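ADP compounds hydrolase NudE (Escherichia coli, PDB 1VHZ) hydrolyses ADP-ribose, NADH, Ap3A and Ap2A as a homodimeric Nudix enzyme that uses magnesium or other divalent cations. Local coordinates at residues T47-V58 with S123-L134; S74-G82 with D165-L175. All coordinates share one frame; numbering follows the deposited sequence.

Contact 1 (T47-V58 with S123-L134); sequences TNREAVMIVPIV and SSKMNIVVAQDL
Asn127 and Ala51 meet where strands 51-58 and 125-132 run side by side, with N-to-C directions 27° apart. Followed outward, the Asn127 side chain leaves its strand with CB 3.6 Å from Ala51 O. Its CG stands beside the backbone N and opposite the carbonyl carbon (chi1 -60°), which turns the amide back toward strand 51-58. Asn127 ND2 then spends both N-H groups across the contact: one goes to Ala51 O at 2.9 Å, the other to Glu50 OE1 at 3.1 Å, which is met on its anti side. Both acceptors lie near the amide plane, so the two bonds fix its rotation. Ala51 O also accepts a hydrogen bond from Asn127 N, which comes from above the carbonyl plane. A leucine here would probably leave Glu50 OE1 without this donor and Ala51 O with the backbone N-H alone.

From Ala51 N to Ile57 N the backbone bonds alternate between the strands in parallel register. On the face of Met53, the two methionines cross at about a right angle: Met126 SD touches Met53 CB at 3.5 Å, and Met53 CE reaches Ile128 CG1 at 3.7 Å. On the reverse face, Ile54 CG2 meets Ala131 CB at 3.7 Å. Helix 169-184 covers the methionine face and helix 90-102 the Ile54 face, the alpha/beta/alpha sandwich of the Nudix fold, built round a mixed sheet.

Contact 2 (S74-G82 with D165-L175); sequences SYELGFSKG and DFNEARNVSAL
Tyr75 O and the carboxylate of Asp165 are bridged by a water that donates to Tyr75 O and to Asp165 OD2. Glu76 lays CB 3.4 Å from Asp165 O, while its OE2 accepts a hydrogen bond from another water, which also donates to Asp165 O. At Leu77 the chains bond directly: Leu77 N gives a hydrogen bond to Asp165 O that is straight at the hydrogen (2.9 Å, 171°) but arrives from above the carbonyl plane, and Leu77 O receives a CA-H...O contact from Phe166. Gly78 brings CA within 3.8 Å of Asn171 ND2; a modelled beta carbon would clash with that amide nitrogen. Phe79 and Phe166 form an offset edge-to-face pair, planes at 83° and centroids 5.8 Å apart, the edge of Phe166 directed at the face of Phe79. Ala174 CB also touches the Phe79 ring.

Lys81 bends at its last torsion (chi4 86°), bringing NZ to Asn171 OD1 at 2.7 Å and to a lone pair of Phe79 O at 2.8 Å. Its CD lies over one face of the Arg170 guanidinium. Asn171 ND2 bonds to Phe166 O, and Glu168, the N-cap of helix 169-184, accepts from Asn171 N through OE1. A side-chain-capped helix N-terminus thus docks against strands 74-78 and 80-83 of the Nudix fold, beside its probable metal site.

Contacts 1 and 2 share one sheet: strand 51-58 pairs with 125-136 along one edge and with 80-83 along the other. The second pairing is direct, with probable hydrogen bonds from Val52 N to Gly82 O (2.8 Å) and from Ile54 N to Ser80 O (2.9 Å), although the contact centres are 12 Å apart. Helix 169-184 also spans both, because Ala174 touches Met53 as well as Phe79. Both contacts border the likely metal site, whose ligands by similarity include Glu97 and Glu101: the Ile54 side chain lies about 4 Å from that of Glu97, the Lys81 side chain about 6 Å from that of Glu101, and Ser80 OG hydrogen-bonds Glu101 OE1. The bound ADP-ribose is about 11 Å from the Ser123 side chain.

Contact 1 (T47-V58 with S123-L134)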
# COMPACT_ATOMS: atom_id res chain seq x y z
N THR A 47 14.57 -1.71 -7.66
CA THR A 47 15.56 -2.14 -6.67
C THR A 47 15.16 -3.50 -6.13
O THR A 47 13.99 -3.90 -6.22
CB THR A 47 15.65 -1.13 -5.51
OG1 THR A 47 16.54 -1.63 -4.51
CG2 THR A 47 14.28 -0.90 -4.90
N ASN A 48 16.12 -4.22 -5.57
CA ASN A 48 15.82 -5.53 -4.99
C ASN A 48 15.89 -5.40 -3.47
O ASN A 48 15.78 -6.40 -2.76
CB ASN A 48 16.73 -6.61 -5.56
CG ASN A 48 16.28 -6.99 -6.96
OD1 ASN A 48 15.27 -7.67 -7.11
ND2 ASN A 48 17.00 -6.55 -7.99
N ARG A 49 16.09 -4.17 -2.99
CA ARG A 49 16.14 -3.92 -1.54
C ARG A 49 14.72 -4.06 -0.98
O ARG A 49 13.80 -3.40 -1.45
CB ARG A 49 16.73 -2.55 -1.23
CG ARG A 49 17.00 -2.29 0.24
CD ARG A 49 18.39 -2.71 0.69
NE ARG A 49 18.74 -2.34 2.03
CZ ARG A 49 19.08 -1.16 2.52
NH1 ARG A 49 19.38 -1.01 3.82
NH2 ARG A 49 19.14 -0.09 1.75
N GLU A 50 14.51 -5.00 -0.07
CA GLU A 50 13.18 -5.19 0.48
C GLU A 50 13.03 -4.62 1.88
O GLU A 50 14.00 -4.30 2.56
CB GLU A 50 12.75 -6.65 0.45
CG GLU A 50 12.85 -7.29 -0.93
CD GLU A 50 12.43 -8.74 -0.97
OE1 GLU A 50 12.18 -9.34 0.10
OE2 GLU A 50 12.34 -9.30 -2.08
N ALA A 51 11.76 -4.46 2.26
CA ALA A 51 11.39 -3.95 3.55
C ALA A 51 10.79 -5.04 4.42
O ALA A 51 10.38 -6.11 3.96
CB ALA A 51 10.38 -2.80 3.40
N VAL A 52 10.74 -4.74 5.72
CA VAL A 52 10.19 -5.65 6.71
C VAL A 52 9.30 -4.85 7.67
O VAL A 52 9.55 -3.68 7.96
CB VAL A 52 11.28 -6.40 7.50
CG1 VAL A 52 12.10 -5.47 8.37
CG2 VAL A 52 10.66 -7.50 8.38
N MET A 53 8.18 -5.43 8.04
CA MET A 53 7.26 -4.79 8.99
C MET A 53 7.06 -5.82 10.11
O MET A 53 6.85 -7.00 9.82
CB MET A 53 5.95 -4.34 8.36
CG MET A 53 4.74 -4.38 9.29
SD MET A 53 3.21 -3.75 8.53
CE MET A 53 3.55 -4.19 6.83
N ILE A 54 7.21 -5.39 11.35
CA ILE A 54 7.10 -6.31 12.47
C ILE A 54 5.90 -6.02 13.36
O ILE A 54 5.62 -4.89 13.74
CB ILE A 54 8.35 -6.26 13.37
CG1 ILE A 54 9.62 -6.32 12.53
CG2 ILE A 54 8.33 -7.39 14.39
CD1 ILE A 54 10.12 -4.97 12.07
N VAL A 55 5.19 -7.09 13.67
CA VAL A 55 4.02 -7.06 14.51
C VAL A 55 4.31 -7.86 15.79
O VAL A 55 4.11 -9.07 15.85
CB VAL A 55 2.81 -7.66 13.77
CG1 VAL A 55 1.57 -7.63 14.65
CG2 VAL A 55 2.53 -6.88 12.47
N PRO A 56 4.74 -7.16 16.83
CA PRO A 56 5.04 -7.74 18.12
C PRO A 56 3.80 -7.94 18.97
O PRO A 56 2.91 -7.09 19.04
CB PRO A 56 5.98 -6.75 18.79
CG PRO A 56 6.17 -5.63 17.84
CD PRO A 56 5.04 -5.70 16.85
N ILE A 57 3.70 -9.12 19.55
CA ILE A 57 2.60 -9.49 20.45
C ILE A 57 3.20 -9.88 21.80
O ILE A 57 4.12 -10.72 21.80
CB ILE A 57 1.82 -10.71 19.91
CG1 ILE A 57 1.22 -10.40 18.55
CG2 ILE A 57 0.76 -11.14 20.92
CD1 ILE A 57 0.55 -11.51 17.81
N VAL A 58 2.80 -9.24 22.88
CA VAL A 58 3.26 -9.55 24.22
C VAL A 58 2.07 -9.43 25.19
O VAL A 58 1.25 -8.53 25.06
CB VAL A 58 4.45 -8.72 24.70
CG1 VAL A 58 4.28 -7.25 24.39
CG2 VAL A 58 4.69 -8.88 26.22
N SER A 123 8.79 -0.96 -7.34
CA SER A 123 8.96 -2.41 -7.33
C SER A 123 9.25 -2.94 -5.93
O SER A 123 9.57 -4.13 -5.77
CB SER A 123 10.13 -2.78 -8.26
OG SER A 123 11.31 -2.14 -7.78
N SER A 124 9.14 -2.13 -4.90
CA SER A 124 9.43 -2.56 -3.54
C SER A 124 8.48 -3.57 -2.94
O SER A 124 7.28 -3.53 -3.14
CB SER A 124 9.49 -1.33 -2.61
OG SER A 124 10.41 -1.62 -1.56
N LYS A 125 9.01 -4.48 -2.13
CA LYS A 125 8.27 -5.51 -1.45
C LYS A 125 8.36 -5.28 0.08
O LYS A 125 9.41 -4.91 0.58
CB LYS A 125 8.80 -6.92 -1.66
CG LYS A 125 9.17 -7.32 -3.06
CD LYS A 125 7.95 -7.54 -3.94
CE LYS A 125 8.40 -8.05 -5.31
NZ LYS A 125 7.46 -7.56 -6.36
N MET A 126 7.28 -5.69 0.73
CA MET A 126 7.20 -5.58 2.18
C MET A 126 6.96 -6.95 2.80
O MET A 126 5.99 -7.65 2.47
CB MET A 126 6.14 -4.56 2.54
CG MET A 126 5.70 -4.54 4.00
SD MET A 126 7.03 -4.00 5.08
CE MET A 126 6.95 -2.23 4.86
N ASN A 127 7.83 -7.37 3.70
CA ASN A 127 7.68 -8.66 4.36
C ASN A 127 7.07 -8.45 5.74
O ASN A 127 7.62 -7.67 6.53
CB ASN A 127 9.02 -9.40 4.48
CG ASN A 127 9.65 -9.66 3.11
OD1 ASN A 127 9.39 -10.67 2.49
ND2 ASN A 127 10.47 -8.72 2.63
N ILE A 128 5.94 -9.11 6.00
CA ILE A 128 5.26 -9.00 7.29
C ILE A 128 5.68 -10.11 8.23
O ILE A 128 5.56 -11.31 7.94
CB ILE A 128 3.72 -9.01 7.09
CG1 ILE A 128 3.33 -7.80 6.23
CG2 ILE A 128 3.02 -8.97 8.43
CD1 ILE A 128 1.92 -7.89 5.67
N VAL A 129 6.23 -9.74 9.38
CA VAL A 129 6.68 -10.74 10.35
C VAL A 129 5.99 -10.56 11.70
O VAL A 129 5.88 -9.42 12.16
CB VAL A 129 8.20 -10.62 10.55
CG1 VAL A 129 8.71 -11.57 11.63
CG2 VAL A 129 8.98 -10.83 9.27
N VAL A 130 5.61 -11.65 12.36
CA VAL A 130 5.00 -11.56 13.70
C VAL A 130 6.09 -11.94 14.72
O VAL A 130 6.79 -12.93 14.50
CB VAL A 130 3.82 -12.51 13.89
CG1 VAL A 130 3.19 -12.36 15.28
CG2 VAL A 130 2.78 -12.27 12.82
N ALA A 131 6.26 -11.13 15.75
CA ALA A 131 7.24 -11.33 16.79
C ALA A 131 6.61 -11.65 18.14
O ALA A 131 5.75 -10.89 18.62
CB ALA A 131 8.01 -10.03 17.00
N GLN A 132 6.98 -12.78 18.72
CA GLN A 132 6.50 -13.19 20.03
C GLN A 132 7.69 -13.67 20.88
O GLN A 132 8.76 -13.96 20.34
CB GLN A 132 5.48 -14.33 19.98
CG GLN A 132 4.39 -14.16 18.95
CD GLN A 132 3.47 -15.36 18.86
OE1 GLN A 132 2.50 -15.44 19.61
NE2 GLN A 132 3.77 -16.28 17.96
N ASP A 133 7.43 -13.86 22.16
CA ASP A 133 8.42 -14.29 23.13
C ASP A 133 9.59 -13.32 23.10
O ASP A 133 10.73 -13.62 22.73
CB ASP A 133 8.86 -15.73 22.88
CG ASP A 133 9.77 -16.21 24.01
OD1 ASP A 133 9.71 -15.61 25.11
OD2 ASP A 133 10.56 -17.14 23.79
N LEU A 134 9.28 -12.08 23.48
CA LEU A 134 10.23 -10.98 23.48
C LEU A 134 11.11 -10.94 24.73
O LEU A 134 10.71 -11.39 25.79
CB LEU A 134 9.49 -9.64 23.41
CG LEU A 134 8.34 -9.49 22.43
CD1 LEU A 134 7.92 -8.02 22.32
CD2 LEU A 134 8.68 -10.02 21.05
O HOH W 1 11.99 -4.46 -3.01
O HOH W 2 12.75 -1.12 -0.55
O HOH W 3 5.06 -12.77 23.02

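Contact 2 (S74-G82 with D165-L175)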
# COMPACT_ATOMS: atom_id res chain seq x y z
N SER A 74 2.43 14.49 9.93
CA SER A 74 1.65 14.05 11.09
C SER A 74 2.31 12.79 11.66
O SER A 74 3.23 12.25 11.05
CB SER A 74 0.21 13.70 10.64
OG SER A 74 0.27 12.72 9.61
N TYR A 75 1.79 12.34 12.78
CA TYR A 75 2.31 11.15 13.42
C TYR A 75 1.45 9.97 13.04
O TYR A 75 0.22 10.05 13.14
CB TYR A 75 2.36 11.32 14.94
CG TYR A 75 3.61 12.08 15.36
CD1 TYR A 75 3.58 13.45 15.56
CD2 TYR A 75 4.81 11.39 15.52
CE1 TYR A 75 4.73 14.12 15.94
CE2 TYR A 75 5.96 12.06 15.88
CZ TYR A 75 5.91 13.43 16.08
OH TYR A 75 7.07 14.10 16.44
N GLU A 76 2.08 8.90 12.52
CA GLU A 76 1.21 7.75 12.21
C GLU A 76 1.24 6.81 13.42
O GLU A 76 2.05 7.02 14.32
CB GLU A 76 1.49 7.14 10.89
CG GLU A 76 2.72 6.45 10.51
CD GLU A 76 2.82 5.90 9.11
OE1 GLU A 76 3.86 6.19 8.46
OE2 GLU A 76 1.95 5.13 8.63
N LEU A 77 0.23 5.98 13.55
CA LEU A 77 0.12 4.98 14.59
C LEU A 77 0.20 3.64 13.82
O LEU A 77 -0.57 3.49 12.85
CB LEU A 77 -1.20 5.01 15.34
CG LEU A 77 -1.46 3.82 16.28
CD1 LEU A 77 -0.43 3.76 17.39
CD2 LEU A 77 -2.87 3.88 16.88
N GLY A 78 1.14 2.78 14.14
CA GLY A 78 1.21 1.54 13.37
C GLY A 78 2.33 0.61 13.79
O GLY A 78 2.87 0.69 14.88
N PHE A 79 2.65 -0.31 12.89
CA PHE A 79 3.67 -1.31 13.11
C PHE A 79 5.04 -0.81 12.68
O PHE A 79 5.19 -0.04 11.74
CB PHE A 79 3.31 -2.61 12.38
CG PHE A 79 1.95 -3.12 12.76
CD1 PHE A 79 0.93 -3.20 11.83
CD2 PHE A 79 1.68 -3.50 14.08
CE1 PHE A 79 -0.32 -3.68 12.19
CE2 PHE A 79 0.43 -3.97 14.44
CZ PHE A 79 -0.58 -4.06 13.49
N SER A 80 6.03 -1.25 13.44
CA SER A 80 7.44 -0.92 13.19
C SER A 80 7.83 -1.44 11.83
O SER A 80 7.44 -2.54 11.39
CB SER A 80 8.22 -1.49 14.39
OG SER A 80 9.49 -1.94 13.98
N LYS A 81 8.53 -0.66 11.03
CA LYS A 81 8.94 -0.98 9.69
C LYS A 81 10.38 -0.55 9.44
O LYS A 81 10.81 0.48 9.98
CB LYS A 81 8.08 -0.15 8.68
CG LYS A 81 6.62 -0.49 8.68
CD LYS A 81 5.70 0.47 7.96
CE LYS A 81 4.23 0.22 8.29
NZ LYS A 81 3.74 0.91 9.53
N GLY A 82 11.07 -1.24 8.55
CA GLY A 82 12.44 -0.89 8.19
C GLY A 82 12.86 -1.66 6.94
O GLY A 82 12.09 -2.40 6.33
N ASP A 165 -4.99 7.69 11.81
CA ASP A 165 -3.54 7.66 11.88
C ASP A 165 -2.95 6.28 11.60
O ASP A 165 -1.73 6.14 11.40
CB ASP A 165 -3.05 8.06 13.30
CG ASP A 165 -3.34 9.53 13.61
OD1 ASP A 165 -3.44 9.86 14.80
OD2 ASP A 165 -3.44 10.32 12.65
N PHE A 166 -3.75 5.25 11.76
CA PHE A 166 -3.38 3.89 11.51
C PHE A 166 -3.80 3.42 10.12
O PHE A 166 -3.17 2.52 9.59
CB PHE A 166 -4.09 2.96 12.54
CG PHE A 166 -3.87 1.49 12.27
CD1 PHE A 166 -4.77 0.76 11.52
CD2 PHE A 166 -2.75 0.84 12.77
CE1 PHE A 166 -4.59 -0.59 11.27
CE2 PHE A 166 -2.55 -0.51 12.53
CZ PHE A 166 -3.48 -1.23 11.77
N ASN A 167 -4.87 3.99 9.56
CA ASN A 167 -5.41 3.52 8.29
C ASN A 167 -4.57 3.73 7.05
O ASN A 167 -4.86 4.55 6.18
CB ASN A 167 -6.86 4.03 8.11
CG ASN A 167 -7.77 3.33 9.11
OD1 ASN A 167 -7.47 2.26 9.63
ND2 ASN A 167 -8.90 3.92 9.45
N GLU A 168 -3.50 2.96 6.94
CA GLU A 168 -2.53 2.95 5.86
C GLU A 168 -2.54 1.54 5.29
O GLU A 168 -2.60 0.58 6.06
CB GLU A 168 -1.18 3.41 6.38
CG GLU A 168 -0.09 3.56 5.33
CD GLU A 168 0.60 2.25 5.00
OE1 GLU A 168 0.51 1.30 5.82
OE2 GLU A 168 1.25 2.17 3.95
N ALA A 169 -2.50 1.38 3.97
CA ALA A 169 -2.63 0.08 3.34
C ALA A 169 -1.77 -1.05 3.87
O ALA A 169 -2.28 -2.20 3.92
CB ALA A 169 -2.50 0.14 1.81
N ARG A 170 -0.52 -0.81 4.20
CA ARG A 170 0.36 -1.87 4.73
C ARG A 170 -0.04 -2.22 6.15
O ARG A 170 -0.05 -3.41 6.48
CB ARG A 170 1.82 -1.43 4.63
CG ARG A 170 2.26 -1.31 3.15
CD ARG A 170 3.59 -0.54 3.03
NE ARG A 170 3.58 0.67 3.83
CZ ARG A 170 4.61 1.44 4.13
NH1 ARG A 170 4.46 2.52 4.90
NH2 ARG A 170 5.81 1.13 3.68
N ASN A 171 -0.40 -1.21 6.96
CA ASN A 171 -0.84 -1.46 8.33
C ASN A 171 -2.13 -2.29 8.32
O ASN A 171 -2.26 -3.27 9.06
CB ASN A 171 -1.14 -0.17 9.13
CG ASN A 171 0.10 0.55 9.60
OD1 ASN A 171 1.19 -0.03 9.71
ND2 ASN A 171 -0.02 1.85 9.83
N VAL A 172 -3.08 -1.87 7.49
CA VAL A 172 -4.38 -2.57 7.44
C VAL A 172 -4.23 -3.99 6.94
O VAL A 172 -4.77 -4.94 7.51
CB VAL A 172 -5.39 -1.76 6.63
CG1 VAL A 172 -6.66 -2.52 6.33
CG2 VAL A 172 -5.74 -0.45 7.37
N SER A 173 -3.44 -4.19 5.87
CA SER A 173 -3.18 -5.53 5.35
C SER A 173 -2.59 -6.41 6.46
O SER A 173 -3.04 -7.52 6.68
CB SER A 173 -2.11 -5.48 4.23
OG SER A 173 -2.65 -4.89 3.08
N ALA A 174 -1.57 -5.88 7.16
CA ALA A 174 -0.92 -6.60 8.23
C ALA A 174 -1.90 -6.98 9.34
O ALA A 174 -1.87 -8.10 9.83
CB ALA A 174 0.23 -5.79 8.83
N LEU A 175 -2.71 -6.02 9.77
CA LEU A 175 -3.67 -6.23 10.83
C LEU A 175 -4.58 -7.42 10.53
O LEU A 175 -4.70 -8.33 11.34
CB LEU A 175 -4.53 -4.96 10.98
CG LEU A 175 -5.54 -5.01 12.11
CD1 LEU A 175 -4.84 -4.97 13.46
CD2 LEU A 175 -6.58 -3.90 11.97
O HOH W 4 -1.10 10.51 10.61
O HOH W 5 -1.21 11.30 15.48
O HOH W 6 4.97 5.60 6.01
O HOH W 7 -0.66 5.17 9.06
O HOH W 8 2.71 2.68 7.36
O HOH W 9 2.52 3.30 10.77